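Local coordinates for protein transcriptional repressor of the blcABC operon (Agrobacterium tumefaciens, PDB 3MQ0) that represses transcription of the blcABC operon as an IclR-family helix-turn-helix regulator with a GAF-fold domain, and is regulated through oligomerization, at the interface of chains A and B. Numbering follows the deposited sequence. Chains: chain A/B, Transcriptional repressor of the blcABC operon.

The interface of chains A and B. Residues chain A 96, 266-267, 269; chain B 85-87, 90.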
loop_
_atom_site.group_PDB
_atom_site.type_symbol
_atom_site.label_atom_id
_atom_site.label_comp_id
_atom_site.label_asym_id
_atom_site.label_seq_id
_atom_site.Cartn_x
_atom_site.Cartn_y
_atom_site.Cartn_z
ATOM N N PHE A 96 -1.324 -5.796 7.413
ATOM C CA PHE A 96 -1.857 -4.798 8.348
ATOM C C PHE A 96 -3.178 -4.204 7.828
ATOM O O PHE A 96 -4.197 -4.190 8.529
ATOM C CB PHE A 96 -0.824 -3.678 8.590
ATOM C CG PHE A 96 -1.320 -2.584 9.502
ATOM C CD1 PHE A 96 -1.189 -2.695 10.871
ATOM C CD2 PHE A 96 -1.939 -1.457 8.983
ATOM C CE1 PHE A 96 -1.650 -1.686 11.720
ATOM C CE2 PHE A 96 -2.414 -0.452 9.821
ATOM C CZ PHE A 96 -2.264 -0.574 11.199
ATOM N N GLU A 266 -3.193 6.329 15.495
ATOM C CA GLU A 266 -1.854 5.743 15.410
ATOM C C GLU A 266 -1.886 4.215 15.337
ATOM O O GLU A 266 -1.120 3.600 14.582
ATOM C CB GLU A 266 -0.984 6.216 16.575
ATOM C CG GLU A 266 -0.733 7.709 16.545
ATOM C CD GLU A 266 -0.119 8.226 17.834
ATOM O OE1 GLU A 266 -0.657 7.908 18.920
ATOM O OE2 GLU A 266 0.899 8.947 17.758
ATOM N N LYS A 267 -2.773 3.602 16.110
ATOM C CA LYS A 267 -2.922 2.150 16.077
ATOM C C LYS A 267 -3.436 1.669 14.719
ATOM O O LYS A 267 -3.253 0.510 14.347
ATOM C CB LYS A 267 -3.855 1.678 17.192
ATOM C CG LYS A 267 -3.235 1.768 18.585
ATOM C CD LYS A 267 -4.191 1.261 19.658
ATOM C CE LYS A 267 -3.473 1.101 20.997
ATOM N NZ LYS A 267 -4.434 0.937 22.127
ATOM N N GLY A 269 -2.538 3.139 11.876
ATOM C CA GLY A 269 -1.523 3.374 10.866
ATOM C C GLY A 269 -1.231 4.828 10.572
ATOM O O GLY A 269 -0.306 5.130 9.817
ATOM N N ILE B 85 -0.080 -7.507 12.938
ATOM C CA ILE B 85 1.024 -6.679 12.482
ATOM C C ILE B 85 0.932 -5.284 13.101
ATOM O O ILE B 85 -0.143 -4.676 13.113
ATOM C CB ILE B 85 1.011 -6.535 10.949
ATOM C CG1 ILE B 85 1.088 -7.915 10.279
ATOM C CG2 ILE B 85 2.155 -5.631 10.489
ATOM C CD1 ILE B 85 2.395 -8.649 10.522
ATOM N N GLY B 86 2.064 -4.769 13.577
ATOM C CA GLY B 86 2.139 -3.417 14.103
ATOM C C GLY B 86 2.161 -2.411 12.967
ATOM O O GLY B 86 2.638 -2.721 11.883
ATOM N N PRO B 87 1.626 -1.210 13.204
ATOM C CA PRO B 87 1.501 -0.179 12.163
ATOM C C PRO B 87 2.844 0.360 11.687
ATOM O O PRO B 87 2.904 1.020 10.652
ATOM C CB PRO B 87 0.718 0.927 12.857
ATOM C CG PRO B 87 0.913 0.674 14.322
ATOM C CD PRO B 87 1.004 -0.797 14.471
ATOM N N LEU B 90 4.186 0.048 8.084
ATOM C CA LEU B 90 3.757 0.969 7.039
ATOM C C LEU B 90 4.882 1.935 6.651
ATOM O O LEU B 90 4.990 2.333 5.487
ATOM C CB LEU B 90 2.519 1.758 7.476
ATOM C CG LEU B 90 1.230 0.947 7.637
ATOM C CD1 LEU B 90 0.092 1.836 8.134
ATOM C CD2 LEU B 90 0.850 0.280 6.337
#
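A:Phe96, near the end of helix 88-98, lays its benzyl group against the chain B segment that runs from strand 82-85 into helix 89-98, with B:Ile85, B:Pro87 and B:Leu90 spread along it. Its CG lies anti to the backbone N (chi1 178°), and a chi2 of 87° sets the ring roughly perpendicular to the CA-CB-CG plane, which turns one face to B:Pro87 and B:Leu90. B:Pro87 lies over the CE1/CZ part of this face, its CA 3.5 Å from CE1 and its CB reaching towards CZ; the two side chains run obliquely to one another. The backbone carbonyl O of B:Ile85 comes instead to the ring edge, in its plane, 3.2 Å from CD1, where the slightly positive ring hydrogens would suit an oxygen. The carbonyl O of A:Lys267, from the phenylalanine's own chain, also lies at the ring edge. On the same face as the proline, beside the CD2/CE2 rim, B:Leu90 crosses at about a right angle and brings its CD1 methyl to 3.8 Å from CE2. That methyl also packs on A:Gly269, 3.5 Å from its CA, and thus bridges the ring and the segment following helix 249-267. At the root of the ring, CB of A:Phe96 touches the CG2 methyl of B:Ile85 at 4.0 Å. B:Pro87 turns the outer part of its pyrrolidine ring to the end of helix 249-267, near the backbone of the poorly ordered A:Glu266. Repeated by two-fold symmetry, this mainly apolar patch packs helix 88-98 and the C-terminal end of helix 249-267 against the partner's strand-to-helix turn, probably near the junction of the DNA-binding and GAF-fold domains, and likely supports dimer assembly of the repressor.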